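Local structure of PpiC-type peptidyl-prolyl cis-trans isomerase (Novosphingobium aromaticivorans, 3GPK) at residues E6-G11 against L98-K103; E12-A17 against G94-Y99; T71-T76 against G87-R92. The protein probably catalyses the cis-trans isomerisation of peptide bonds preceding proline through this PpiC-type (parvulin) domain, one part of a longer, probably periplasmic, chaperone. One frame throughout, in Å; residues are numbered along the deposited sequence.

Contact 1 (E6-G11 against L98-K103)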
ATOM      1  N   GLU A   6     -12.422  11.651   5.024  1.00 23.90           N
ATOM      2  CA  GLU A   6     -11.239  11.464   4.205  1.00 22.46           C
ATOM      3  C   GLU A   6     -11.316  10.281   3.251  1.00 21.47           C
ATOM      4  O   GLU A   6     -11.899   9.238   3.558  1.00 21.21           O
ATOM      5  CB  GLU A   6      -9.998  11.310   5.090  1.00 24.86           C
ATOM      6  CG  GLU A   6      -9.818  12.426   6.107  1.00 27.71           C
ATOM      7  CD  GLU A   6     -10.407  12.085   7.462  1.00 28.75           C
ATOM      8  OE1 GLU A   6     -11.429  11.370   7.513  1.00 30.12           O
ATOM      9  OE2 GLU A   6      -9.850  12.547   8.479  1.00 30.75           O
ATOM     10  N   GLU A   7     -10.732  10.477   2.076  1.00 19.53           N
ATOM     11  CA  GLU A   7     -10.646   9.444   1.062  1.00 18.44           C
ATOM     12  C   GLU A   7      -9.163   9.393   0.748  1.00 16.99           C
ATOM     13  O   GLU A   7      -8.464  10.407   0.811  1.00 17.12           O
ATOM     14  CB  GLU A   7     -11.453   9.806  -0.184  1.00 21.24           C
ATOM     15  CG  GLU A   7     -12.953   9.770   0.041  1.00 23.63           C
ATOM     16  CD  GLU A   7     -13.729  10.086  -1.216  1.00 26.30           C
ATOM     17  OE1 GLU A   7     -13.904   9.179  -2.056  1.00 27.25           O
ATOM     18  OE2 GLU A   7     -14.152  11.250  -1.369  1.00 30.00           O
ATOM     19  N   TYR A   8      -8.673   8.211   0.420  1.00 15.62           N
ATOM     20  CA  TYR A   8      -7.258   8.053   0.154  1.00 14.99           C
ATOM     21  C   TYR A   8      -7.000   7.364  -1.162  1.00 13.68           C
ATOM     22  O   TYR A   8      -7.657   6.380  -1.484  1.00 14.37           O
ATOM     23  CB  TYR A   8      -6.617   7.213   1.261  1.00 14.81           C
ATOM     24  CG  TYR A   8      -6.806   7.752   2.657  1.00 15.86           C
ATOM     25  CD1 TYR A   8      -5.749   8.352   3.339  1.00 17.97           C
ATOM     26  CD2 TYR A   8      -8.041   7.663   3.298  1.00 17.56           C
ATOM     27  CE1 TYR A   8      -5.916   8.852   4.629  1.00 18.15           C
ATOM     28  CE2 TYR A   8      -8.220   8.160   4.583  1.00 16.69           C
ATOM     29  CZ  TYR A   8      -7.154   8.752   5.241  1.00 18.09           C
ATOM     30  OH  TYR A   8      -7.331   9.237   6.515  1.00 18.23           O
ATOM     31  N   ARG A   9      -6.048   7.893  -1.927  1.00 13.49           N
ATOM     32  CA  ARG A   9      -5.661   7.246  -3.170  1.00 13.36           C
ATOM     33  C   ARG A   9      -4.404   6.504  -2.744  1.00 13.55           C
ATOM     34  O   ARG A   9      -3.368   7.113  -2.469  1.00 13.22           O
ATOM     35  CB  ARG A   9      -5.334   8.253  -4.265  1.00 16.41           C
ATOM     36  CG  ARG A   9      -5.121   7.563  -5.602  1.00 20.14           C
ATOM     37  CD  ARG A   9      -4.938   8.545  -6.734  1.00 26.05           C
ATOM     38  NE  ARG A   9      -5.006   7.883  -8.036  1.00 30.96           N
ATOM     39  CZ  ARG A   9      -6.075   7.238  -8.493  1.00 31.92           C
ATOM     40  NH1 ARG A   9      -7.171   7.158  -7.753  1.00 35.20           N
ATOM     41  NH2 ARG A   9      -6.056   6.689  -9.702  1.00 32.44           N
ATOM     42  N   ILE A  10      -4.505   5.184  -2.673  1.00 13.23           N
ATOM     43  CA  ILE A  10      -3.392   4.374  -2.208  1.00 12.97           C
ATOM     44  C   ILE A  10      -2.867   3.372  -3.217  1.00 13.19           C
ATOM     45  O   ILE A  10      -3.628   2.798  -3.997  1.00 12.67           O
ATOM     46  CB  ILE A  10      -3.807   3.616  -0.917  1.00 13.86           C
ATOM     47  CG1 ILE A  10      -4.141   4.621   0.186  1.00 15.54           C
ATOM     48  CG2 ILE A  10      -2.697   2.677  -0.463  1.00 14.31           C
ATOM     49  CD1 ILE A  10      -4.721   3.997   1.436  1.00 17.30           C
ATOM     50  N   GLY A  11      -1.551   3.185  -3.192  1.00 10.99           N
ATOM     51  CA  GLY A  11      -0.906   2.215  -4.050  1.00 10.04           C
ATOM     52  C   GLY A  11      -0.510   1.077  -3.126  1.00  9.39           C
ATOM     53  O   GLY A  11      -0.090   1.319  -1.994  1.00  9.16           O
ATOM     54  N   LEU A  98       2.599   0.157   1.271  1.00  7.72           N
ATOM     55  CA  LEU A  98       1.644   1.169   0.839  1.00  8.21           C
ATOM     56  C   LEU A  98       2.322   2.447   0.381  1.00 10.06           C
ATOM     57  O   LEU A  98       3.419   2.785   0.825  1.00  9.97           O
ATOM     58  CB  LEU A  98       0.682   1.513   1.977  1.00  9.21           C
ATOM     59  CG  LEU A  98      -0.114   0.379   2.608  1.00  9.87           C
ATOM     60  CD1 LEU A  98      -0.923   0.951   3.763  1.00 12.79           C
ATOM     61  CD2 LEU A  98      -1.021  -0.286   1.568  1.00 10.71           C
ATOM     62  N   TYR A  99       1.645   3.148  -0.522  1.00  9.43           N
ATOM     63  CA  TYR A  99       2.119   4.414  -1.050  1.00 10.88           C
ATOM     64  C   TYR A  99       0.921   5.350  -1.066  1.00 11.08           C
ATOM     65  O   TYR A  99      -0.064   5.101  -1.766  1.00 10.64           O
ATOM     66  CB  TYR A  99       2.678   4.220  -2.464  1.00 12.42           C
ATOM     67  CG  TYR A  99       3.229   5.478  -3.106  1.00 13.88           C
ATOM     68  CD1 TYR A  99       3.963   6.402  -2.362  1.00 16.66           C
ATOM     69  CD2 TYR A  99       3.051   5.722  -4.466  1.00 16.58           C
ATOM     70  CE1 TYR A  99       4.508   7.540  -2.958  1.00 20.02           C
ATOM     71  CE2 TYR A  99       3.592   6.857  -5.072  1.00 21.00           C
ATOM     72  CZ  TYR A  99       4.318   7.759  -4.310  1.00 21.58           C
ATOM     73  OH  TYR A  99       4.853   8.880  -4.906  1.00 24.82           O
ATOM     74  N   LEU A 100       0.984   6.414  -0.273  1.00 10.95           N
ATOM     75  CA  LEU A 100      -0.115   7.367  -0.229  1.00 11.79           C
ATOM     76  C   LEU A 100       0.029   8.358  -1.378  1.00 12.74           C
ATOM     77  O   LEU A 100       0.702   9.384  -1.259  1.00 14.13           O
ATOM     78  CB  LEU A 100      -0.148   8.094   1.114  1.00 12.56           C
ATOM     79  CG  LEU A 100      -1.381   8.986   1.317  1.00 12.23           C
ATOM     80  CD1 LEU A 100      -2.658   8.188   1.069  1.00 12.91           C
ATOM     81  CD2 LEU A 100      -1.371   9.543   2.732  1.00 13.98           C
ATOM     82  N   ILE A 101      -0.620   8.031  -2.493  1.00 12.13           N
ATOM     83  CA  ILE A 101      -0.575   8.838  -3.705  1.00 15.75           C
ATOM     84  C   ILE A 101      -1.287  10.180  -3.593  1.00 16.30           C
ATOM     85  O   ILE A 101      -0.761  11.205  -4.018  1.00 17.37           O
ATOM     86  CB  ILE A 101      -1.195   8.067  -4.892  1.00 15.63           C
ATOM     87  CG1 ILE A 101      -0.448   6.746  -5.106  1.00 18.59           C
ATOM     88  CG2 ILE A 101      -1.162   8.931  -6.143  1.00 18.52           C
ATOM     89  CD1 ILE A 101      -1.144   5.782  -6.049  1.00 18.68           C
ATOM     90  N   ASP A 102      -2.486  10.176  -3.025  1.00 17.89           N
ATOM     91  CA  ASP A 102      -3.252  11.407  -2.903  1.00 18.53           C
ATOM     92  C   ASP A 102      -4.191  11.290  -1.711  1.00 18.98           C
ATOM     93  O   ASP A 102      -4.408  10.202  -1.178  1.00 16.69           O
ATOM     94  CB  ASP A 102      -4.058  11.634  -4.188  1.00 19.38           C
ATOM     95  CG  ASP A 102      -4.341  13.108  -4.463  1.00 22.31           C
ATOM     96  OD1 ASP A 102      -4.080  13.951  -3.583  1.00 22.04           O
ATOM     97  OD2 ASP A 102      -4.836  13.414  -5.571  1.00 23.01           O
ATOM     98  N   LYS A 103      -4.748  12.419  -1.294  1.00 19.42           N
ATOM     99  CA  LYS A 103      -5.663  12.435  -0.165  1.00 21.23           C
ATOM    100  C   LYS A 103      -6.593  13.640  -0.272  1.00 22.99           C
ATOM    101  O   LYS A 103      -6.173  14.725  -0.661  1.00 23.22           O
ATOM    102  CB  LYS A 103      -4.868  12.488   1.141  1.00 20.46           C
ATOM    103  CG  LYS A 103      -5.712  12.409   2.401  1.00 22.98           C
ATOM    104  CD  LYS A 103      -4.818  12.336   3.627  1.00 25.66           C
ATOM    105  CE  LYS A 103      -5.623  12.279   4.917  1.00 27.83           C
ATOM    106  NZ  LYS A 103      -4.727  12.111   6.098  1.00 28.75           N
TER
HETATM  107  O   HOH W   1      -5.558  10.498   7.883  1.00 29.33           O
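Tyr-8 to Gly-11 pair antiparallel with Tyr-99 to Lys-103, the strand axes 4.6 Å apart at their closest and their directions 140° apart. These are the two central strands of the four-stranded parvulin sheet. A classic beta bulge interrupts them: Ile-101 and Asp-102 both face Arg-9. Arg-9 O takes a bond from Asp-102 N at 3.2 Å and a weak, bent one from Ile-101 N at 2.9 Å. Beyond the bulge, Gly-11 N bonds to Tyr-99 O at 2.8 Å.

Arg-9 reaches over the bulge as an extended chain. Its CB meets Asp-102 CB at 3.6 Å, and its CD meets Ile-101 CG2. Its guanidinium forms a salt bridge with Asp-60 at the start of strand 60-64, not with Asp-102.

The other face carries Tyr-8, Ile-10, Leu-98, Leu-100 and Lys-103. Leu-100 CD1 touches both Tyr-8 CD1, at the ring edge, and Ile-10 CG1. Lys-103 is fully extended and runs alongside Tyr-8 in the same direction. Its CE approaches the ring at CE1, 3.5 Å away. One water joins the two polar ends, 2.6 Å from Tyr-8 OH and a short 2.5 Å from Lys-103 NZ, from which it accepts a hydrogen bond.

Contact 2 (E12-A17 against G94-Y99)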
ATOM      1  N   GLU A  12      -0.658  -0.159  -3.585  1.00  8.50           N
ATOM      2  CA  GLU A  12      -0.301  -1.310  -2.753  1.00  9.43           C
ATOM      3  C   GLU A  12       0.470  -2.389  -3.491  1.00  8.92           C
ATOM      4  O   GLU A  12       0.186  -2.690  -4.648  1.00 10.07           O
ATOM      5  CB  GLU A  12      -1.565  -1.959  -2.150  1.00  8.25           C
ATOM      6  CG  GLU A  12      -1.290  -3.306  -1.440  1.00  9.43           C
ATOM      7  CD  GLU A  12      -2.541  -3.994  -0.924  1.00 12.96           C
ATOM      8  OE1 GLU A  12      -3.588  -3.913  -1.603  1.00 14.78           O
ATOM      9  OE2 GLU A  12      -2.471  -4.628   0.153  1.00 12.67           O
ATOM     10  N   ILE A  13       1.464  -2.953  -2.811  1.00  8.79           N
ATOM     11  CA  ILE A  13       2.235  -4.074  -3.330  1.00  7.85           C
ATOM     12  C   ILE A  13       2.028  -5.148  -2.264  1.00  8.56           C
ATOM     13  O   ILE A  13       2.432  -4.968  -1.119  1.00  9.49           O
ATOM     14  CB  ILE A  13       3.747  -3.768  -3.444  1.00  8.24           C
ATOM     15  CG1 ILE A  13       3.992  -2.715  -4.535  1.00  9.12           C
ATOM     16  CG2 ILE A  13       4.501  -5.059  -3.751  1.00  9.48           C
ATOM     17  CD1 ILE A  13       5.460  -2.323  -4.712  1.00  8.74           C
ATOM     18  N   PHE A  14       1.373  -6.242  -2.636  1.00  7.35           N
ATOM     19  CA  PHE A  14       1.100  -7.325  -1.701  1.00  9.17           C
ATOM     20  C   PHE A  14       1.931  -8.561  -1.988  1.00  9.69           C
ATOM     21  O   PHE A  14       2.007  -9.007  -3.129  1.00  8.94           O
ATOM     22  CB  PHE A  14      -0.383  -7.694  -1.761  1.00  9.09           C
ATOM     23  CG  PHE A  14      -0.722  -8.955  -1.021  1.00 10.00           C
ATOM     24  CD1 PHE A  14      -0.614  -9.017   0.364  1.00 10.30           C
ATOM     25  CD2 PHE A  14      -1.126 -10.091  -1.715  1.00 11.35           C
ATOM     26  CE1 PHE A  14      -0.899 -10.192   1.051  1.00 11.35           C
ATOM     27  CE2 PHE A  14      -1.412 -11.271  -1.040  1.00 10.94           C
ATOM     28  CZ  PHE A  14      -1.298 -11.322   0.347  1.00 11.17           C
ATOM     29  N   LEU A  15       2.551  -9.111  -0.948  1.00 10.32           N
ATOM     30  CA  LEU A  15       3.346 -10.325  -1.091  1.00 11.26           C
ATOM     31  C   LEU A  15       2.741 -11.353  -0.144  1.00  9.62           C
ATOM     32  O   LEU A  15       2.760 -11.175   1.074  1.00  9.54           O
ATOM     33  CB  LEU A  15       4.808 -10.079  -0.716  1.00 11.46           C
ATOM     34  CG  LEU A  15       5.599  -9.037  -1.513  1.00 13.91           C
ATOM     35  CD1 LEU A  15       7.068  -9.180  -1.154  1.00 16.15           C
ATOM     36  CD2 LEU A  15       5.409  -9.243  -3.014  1.00 17.45           C
ATOM     37  N   ALA A  16       2.190 -12.418  -0.715  1.00 11.01           N
ATOM     38  CA  ALA A  16       1.557 -13.464   0.081  1.00 12.33           C
ATOM     39  C   ALA A  16       2.583 -14.337   0.784  1.00 12.14           C
ATOM     40  O   ALA A  16       3.670 -14.583   0.264  1.00 13.49           O
ATOM     41  CB  ALA A  16       0.667 -14.323  -0.812  1.00 14.12           C
ATOM     42  N   ALA A  17       2.238 -14.804   1.978  1.00 13.53           N
ATOM     43  CA  ALA A  17       3.148 -15.664   2.721  1.00 15.39           C
ATOM     44  C   ALA A  17       2.433 -16.445   3.804  1.00 17.20           C
ATOM     45  O   ALA A  17       1.611 -15.898   4.541  1.00 19.03           O
ATOM     46  CB  ALA A  17       4.269 -14.835   3.348  1.00 14.15           C
ATOM     47  N   GLY A  94      -0.045 -12.181   4.427  1.00 11.81           N
ATOM     48  CA  GLY A  94       1.296 -11.825   3.995  1.00 10.36           C
ATOM     49  C   GLY A  94       1.708 -10.430   4.426  1.00 10.22           C
ATOM     50  O   GLY A  94       1.490 -10.045   5.576  1.00 10.12           O
ATOM     51  N   PHE A  95       2.295  -9.670   3.502  1.00  9.52           N
ATOM     52  CA  PHE A  95       2.757  -8.314   3.789  1.00  8.70           C
ATOM     53  C   PHE A  95       2.396  -7.356   2.671  1.00  7.46           C
ATOM     54  O   PHE A  95       2.376  -7.735   1.510  1.00 10.43           O
ATOM     55  CB  PHE A  95       4.277  -8.285   3.946  1.00  9.16           C
ATOM     56  CG  PHE A  95       4.782  -9.055   5.123  1.00 10.32           C
ATOM     57  CD1 PHE A  95       4.813  -8.473   6.389  1.00 11.74           C
ATOM     58  CD2 PHE A  95       5.205 -10.371   4.975  1.00 12.43           C
ATOM     59  CE1 PHE A  95       5.262  -9.193   7.499  1.00 14.33           C
ATOM     60  CE2 PHE A  95       5.653 -11.100   6.079  1.00 12.30           C
ATOM     61  CZ  PHE A  95       5.681 -10.505   7.340  1.00 13.79           C
ATOM     62  N   SER A  96       2.124  -6.110   3.035  1.00  9.29           N
ATOM     63  CA  SER A  96       1.802  -5.088   2.050  1.00  8.86           C
ATOM     64  C   SER A  96       2.678  -3.861   2.242  1.00  9.20           C
ATOM     65  O   SER A  96       3.081  -3.536   3.364  1.00  9.37           O
ATOM     66  CB  SER A  96       0.341  -4.651   2.156  1.00  9.46           C
ATOM     67  OG  SER A  96      -0.529  -5.682   1.739  1.00 11.06           O
ATOM     68  N   ILE A  97       2.990  -3.214   1.124  1.00  8.84           N
ATOM     69  CA  ILE A  97       3.754  -1.980   1.108  1.00  6.72           C
ATOM     70  C   ILE A  97       2.740  -0.969   0.584  1.00  8.12           C
ATOM     71  O   ILE A  97       2.081  -1.215  -0.425  1.00  9.51           O
ATOM     72  CB  ILE A  97       4.950  -2.047   0.131  1.00  6.78           C
ATOM     73  CG1 ILE A  97       5.908  -3.166   0.550  1.00  9.83           C
ATOM     74  CG2 ILE A  97       5.687  -0.699   0.114  1.00  7.57           C
ATOM     75  CD1 ILE A  97       7.018  -3.428  -0.471  1.00  8.91           C
ATOM     76  N   LEU A  98       2.599   0.157   1.271  1.00  7.72           N
ATOM     77  CA  LEU A  98       1.644   1.169   0.839  1.00  8.21           C
ATOM     78  C   LEU A  98       2.322   2.447   0.381  1.00 10.06           C
ATOM     79  O   LEU A  98       3.419   2.785   0.825  1.00  9.97           O
ATOM     80  CB  LEU A  98       0.682   1.513   1.977  1.00  9.21           C
ATOM     81  CG  LEU A  98      -0.114   0.379   2.608  1.00  9.87           C
ATOM     82  CD1 LEU A  98      -0.923   0.951   3.763  1.00 12.79           C
ATOM     83  CD2 LEU A  98      -1.021  -0.286   1.568  1.00 10.71           C
ATOM     84  N   TYR A  99       1.645   3.148  -0.522  1.00  9.43           N
ATOM     85  CA  TYR A  99       2.119   4.414  -1.050  1.00 10.88           C
ATOM     86  C   TYR A  99       0.921   5.350  -1.066  1.00 11.08           C
ATOM     87  O   TYR A  99      -0.064   5.101  -1.766  1.00 10.64           O
ATOM     88  CB  TYR A  99       2.678   4.220  -2.464  1.00 12.42           C
ATOM     89  CG  TYR A  99       3.229   5.478  -3.106  1.00 13.88           C
ATOM     90  CD1 TYR A  99       3.963   6.402  -2.362  1.00 16.66           C
ATOM     91  CD2 TYR A  99       3.051   5.722  -4.466  1.00 16.58           C
ATOM     92  CE1 TYR A  99       4.508   7.540  -2.958  1.00 20.02           C
ATOM     93  CE2 TYR A  99       3.592   6.857  -5.072  1.00 21.00           C
ATOM     94  CZ  TYR A  99       4.318   7.759  -4.310  1.00 21.58           C
ATOM     95  OH  TYR A  99       4.853   8.880  -4.906  1.00 24.82           O
TER
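Glu-12 and Ser-96, diagonal neighbours on one face of two antiparallel strands, meet through a hydrogen bond. Ser-96 OG donates to Glu-12 OE2 at 2.7 Å; OE2 receives it on its anti lone pair, away from the other carboxylate oxygen. Glu-12 gets there as an extended chain: CG stands anti to the backbone N (chi1 171°), and CD continues the line. Its CB also touches Leu-98 CD2.

Phe-14 lies on the same face. Its CD1 comes 3.6 Å from Ser-96 OG, which sits at the ring edge, and 3.4 Å from Phe-95 O. Its CE1 reaches Gly-94 at the same edge. The backbone N of Ala-16 lies above one ring face, offset toward the rim.

Four backbone bonds hold the strands in regular antiparallel register. Ile-13 and Ile-97 exchange two, and so do Leu-15 and Phe-95. The bond from Leu-15 N to Phe-95 O is nearly straight at 2.8 Å. Gly-94 CA packs 3.3 Å from Leu-15 O, a CA-H...O contact.

These are the central strands 7-16 and 94-104 of the parvulin-type sheet, which has helices on both faces. Ile-13 and Ile-97 meet CB to CB at 4.1 Å on the face opposite Ser-96. Helix 42-49 covers Ile-13 there with Phe-42, Tyr-45 and Ala-46, while in helix 22-37 Val-33 meets Ile-97 and Phe-26 makes an edge-to-face contact with Phe-95. On the Ser-96 face, Leu-73 of helix 71-79 packs on Glu-12, Ser-96 and Leu-98. Ile-91 of the edge strand 85-91 lies against both Phe-14 and Ser-96.

Contact 3 (T71-T76 against G87-R92). With SO4 (sulfate ion), chain C.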
ATOM      1  N   THR A  71      -7.718  -3.945   8.992  1.00 12.32           N
ATOM      2  CA  THR A  71      -7.265  -3.147  10.119  1.00 12.41           C
ATOM      3  C   THR A  71      -5.799  -2.709  10.090  1.00 12.79           C
ATOM      4  O   THR A  71      -5.504  -1.523  10.265  1.00 12.65           O
ATOM      5  CB  THR A  71      -7.549  -3.896  11.425  1.00 12.54           C
ATOM      6  OG1 THR A  71      -8.961  -4.127  11.524  1.00 12.68           O
ATOM      7  CG2 THR A  71      -7.081  -3.093  12.631  1.00 13.02           C
ATOM      8  N   GLU A  72      -4.894  -3.659   9.862  1.00 13.17           N
ATOM      9  CA  GLU A  72      -3.458  -3.372   9.834  1.00 14.44           C
ATOM     10  C   GLU A  72      -3.107  -2.276   8.835  1.00 13.77           C
ATOM     11  O   GLU A  72      -2.308  -1.393   9.130  1.00 14.03           O
ATOM     12  CB  GLU A  72      -2.655  -4.630   9.482  1.00 16.75           C
ATOM     13  CG  GLU A  72      -2.724  -5.774  10.491  1.00 22.52           C
ATOM     14  CD  GLU A  72      -4.089  -6.437  10.546  1.00 26.09           C
ATOM     15  OE1 GLU A  72      -4.716  -6.615   9.481  1.00 26.06           O
ATOM     16  OE2 GLU A  72      -4.527  -6.789  11.662  1.00 31.75           O
ATOM     17  N   LEU A  73      -3.700  -2.339   7.649  1.00 13.19           N
ATOM     18  CA  LEU A  73      -3.418  -1.337   6.629  1.00 12.92           C
ATOM     19  C   LEU A  73      -4.187  -0.039   6.842  1.00 13.84           C
ATOM     20  O   LEU A  73      -3.687   1.046   6.528  1.00 14.23           O
ATOM     21  CB  LEU A  73      -3.709  -1.915   5.242  1.00 13.77           C
ATOM     22  CG  LEU A  73      -2.918  -3.190   4.943  1.00 14.91           C
ATOM     23  CD1 LEU A  73      -3.272  -3.701   3.557  1.00 14.57           C
ATOM     24  CD2 LEU A  73      -1.425  -2.908   5.042  1.00 15.48           C
ATOM     25  N   ALA A  74      -5.399  -0.148   7.379  1.00 13.10           N
ATOM     26  CA  ALA A  74      -6.227   1.025   7.647  1.00 13.38           C
ATOM     27  C   ALA A  74      -5.569   1.908   8.704  1.00 13.80           C
ATOM     28  O   ALA A  74      -5.484   3.130   8.550  1.00 13.72           O
ATOM     29  CB  ALA A  74      -7.609   0.588   8.123  1.00 11.86           C
ATOM     30  N   THR A  75      -5.102   1.287   9.781  1.00 13.21           N
ATOM     31  CA  THR A  75      -4.462   2.039  10.849  1.00 13.89           C
ATOM     32  C   THR A  75      -3.117   2.624  10.404  1.00 14.09           C
ATOM     33  O   THR A  75      -2.691   3.657  10.917  1.00 15.94           O
ATOM     34  CB  THR A  75      -4.279   1.166  12.119  1.00 13.57           C
ATOM     35  OG1 THR A  75      -3.529  -0.010  11.805  1.00 17.06           O
ATOM     36  CG2 THR A  75      -5.639   0.755  12.678  1.00 13.67           C
ATOM     37  N   THR A  76      -2.461   1.978   9.440  1.00 13.21           N
ATOM     38  CA  THR A  76      -1.186   2.481   8.933  1.00 12.19           C
ATOM     39  C   THR A  76      -1.441   3.689   8.036  1.00 12.75           C
ATOM     40  O   THR A  76      -0.772   4.723   8.149  1.00 12.53           O
ATOM     41  CB  THR A  76      -0.429   1.413   8.090  1.00 11.60           C
ATOM     42  OG1 THR A  76      -0.009   0.330   8.928  1.00 13.92           O
ATOM     43  CG2 THR A  76       0.794   2.038   7.429  1.00 13.40           C
ATOM     44  N   GLY A  87       5.489   0.442   5.404  1.00 11.16           N
ATOM     45  CA  GLY A  87       5.599  -0.999   5.354  1.00 11.85           C
ATOM     46  C   GLY A  87       7.024  -1.505   5.299  1.00 11.64           C
ATOM     47  O   GLY A  87       7.976  -0.726   5.415  1.00 13.21           O
ATOM     48  N   PRO A  88       7.202  -2.818   5.103  1.00 12.46           N
ATOM     49  CA  PRO A  88       6.084  -3.756   4.945  1.00 11.08           C
ATOM     50  C   PRO A  88       5.220  -3.905   6.191  1.00 11.55           C
ATOM     51  O   PRO A  88       5.720  -3.915   7.320  1.00 12.60           O
ATOM     52  CB  PRO A  88       6.771  -5.063   4.546  1.00 12.81           C
ATOM     53  CG  PRO A  88       8.145  -4.924   5.068  1.00 18.42           C
ATOM     54  CD  PRO A  88       8.497  -3.488   4.903  1.00 15.01           C
ATOM     55  N   VAL A  89       3.914  -4.004   5.971  1.00 10.30           N
ATOM     56  CA  VAL A  89       2.955  -4.159   7.055  1.00 10.07           C
ATOM     57  C   VAL A  89       2.379  -5.566   6.999  1.00 10.23           C
ATOM     58  O   VAL A  89       1.845  -5.979   5.967  1.00 10.43           O
ATOM     59  CB  VAL A  89       1.786  -3.158   6.918  1.00 10.00           C
ATOM     60  CG1 VAL A  89       0.792  -3.352   8.054  1.00 12.19           C
ATOM     61  CG2 VAL A  89       2.312  -1.732   6.912  1.00 12.62           C
ATOM     62  N   GLU A  90       2.479  -6.305   8.101  1.00 10.06           N
ATOM     63  CA  GLU A  90       1.938  -7.657   8.121  1.00 11.18           C
ATOM     64  C   GLU A  90       0.418  -7.668   8.156  1.00 12.30           C
ATOM     65  O   GLU A  90      -0.197  -6.876   8.864  1.00 12.97           O
ATOM     66  CB  GLU A  90       2.445  -8.447   9.339  1.00 13.65           C
ATOM     67  CG  GLU A  90       1.846  -9.848   9.405  1.00 14.59           C
ATOM     68  CD  GLU A  90       2.325 -10.676  10.587  1.00 17.47           C
ATOM     69  OE1 GLU A  90       2.909 -10.108  11.532  1.00 21.45           O
ATOM     70  OE2 GLU A  90       2.100 -11.905  10.569  1.00 17.14           O
ATOM     71  N   ILE A  91      -0.177  -8.557   7.368  1.00 12.57           N
ATOM     72  CA  ILE A  91      -1.624  -8.743   7.362  1.00 13.21           C
ATOM     73  C   ILE A  91      -1.801 -10.253   7.409  1.00 14.32           C
ATOM     74  O   ILE A  91      -0.828 -10.990   7.293  1.00 14.58           O
ATOM     75  CB  ILE A  91      -2.316  -8.147   6.110  1.00 12.91           C
ATOM     76  CG1 ILE A  91      -1.734  -8.744   4.827  1.00 12.23           C
ATOM     77  CG2 ILE A  91      -2.187  -6.631   6.137  1.00 14.33           C
ATOM     78  CD1 ILE A  91      -2.452  -8.281   3.582  1.00 13.43           C
ATOM     79  N   ARG A  92      -3.026 -10.731   7.581  1.00 16.08           N
ATOM     80  CA  ARG A  92      -3.222 -12.169   7.685  1.00 18.30           C
ATOM     81  C   ARG A  92      -2.546 -13.018   6.612  1.00 17.66           C
ATOM     82  O   ARG A  92      -1.877 -13.998   6.932  1.00 18.23           O
ATOM     83  CB  ARG A  92      -4.715 -12.503   7.729  1.00 21.40           C
ATOM     84  CG  ARG A  92      -5.436 -11.930   8.929  1.00 27.25           C
ATOM     85  CD  ARG A  92      -6.823 -12.535   9.068  1.00 31.23           C
ATOM     86  NE  ARG A  92      -7.530 -12.017  10.234  1.00 36.19           N
ATOM     87  CZ  ARG A  92      -7.950 -10.762  10.355  1.00 37.88           C
ATOM     88  NH1 ARG A  92      -7.736  -9.892   9.374  1.00 38.42           N
ATOM     89  NH2 ARG A  92      -8.583 -10.376  11.456  1.00 38.19           N
TER
HETATM   90  S   SO4 C 600     -10.108  -7.410  12.656  1.00 25.91           S
HETATM   91  O1  SO4 C 600     -11.569  -7.268  12.818  1.00 28.48           O
HETATM   92  O2  SO4 C 600      -9.793  -7.635  11.231  1.00 26.86           O
HETATM   93  O3  SO4 C 600      -9.447  -6.177  13.125  1.00 26.81           O
HETATM   94  O4  SO4 C 600      -9.618  -8.560  13.446  1.00 27.18           O
HETATM   95  O   HOH W   2      -5.205  -8.824   8.047  1.00 24.13           O
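Helix 71-79 packs on the edge strand 85-91 of the parvulin-type sheet, and this contact is the first turn and a half of that helix against the strand. The helix segment runs at 144° to the strand, 8.1 Å from it at the closest approach of the axes. No direct hydrogen bond crosses between them.

The apolar core is small, and Leu-73 is its buried residue. Leu-73 turns its two branches to different partners. CD2 meets Val-89 CB at 3.7 Å, while CG and CD1 lie over Ile-91 CG2. This CG2 stands anti to the carbonyl carbon of Ile-91 and also touches Glu-72 CB. The Val-89 methyls meet different residues: CG1 lies near Glu-72 O, and CG2 is 3.7 Å from Thr-76 OG1.

Glu-72 CG comes 3.2 Å from Glu-90 O. A bend at chi2 (69°) sets CD off the line of the chain. The carboxylate then meets the backbone just after the strand through a water, which donates to Glu-72 OE1 at 2.7 Å and accepts from Arg-92 N. The Arg-92 guanidinium is near the same carboxylate. Its NH1 is 4.5 Å from Glu-72 OE1, beyond a salt bridge, and OE1 lies well out of the guanidinium plane. That proximity would still be expected to favour the charged forms of both groups.

A sulfate ion, probably from the crystallisation liquor, bridges Thr-71 and Arg-92 at the surface. Its S lies in the guanidinium plane, at the edge. Arg-92 NH2 donates to sulfate O2 at 3.0 Å and weakly to O4, and from the helix Thr-71 OG1 donates to O3 at 2.6 Å.

From the N terminus, strand 7-16 runs first through contact 1 and then through contact 2. Both are completed by strand 94-104, late in the chain. Contact 2 therefore closes a loop that lies within the longer loop of contact 1, as expected for antiparallel partners. Inside both lies contact 3, whose short loop runs from helix 71-79 to strand 85-91. That strand turns directly into strand 94-104 and pairs with it: Val-89 N lies 2.8 Å from Ser-96 O, a probable hydrogen bond. Contact 3 also touches contact 1 where Leu-98 CD1 packs on Leu-73 O. Together the contacts tie the two central strands, one edge strand and one covering helix.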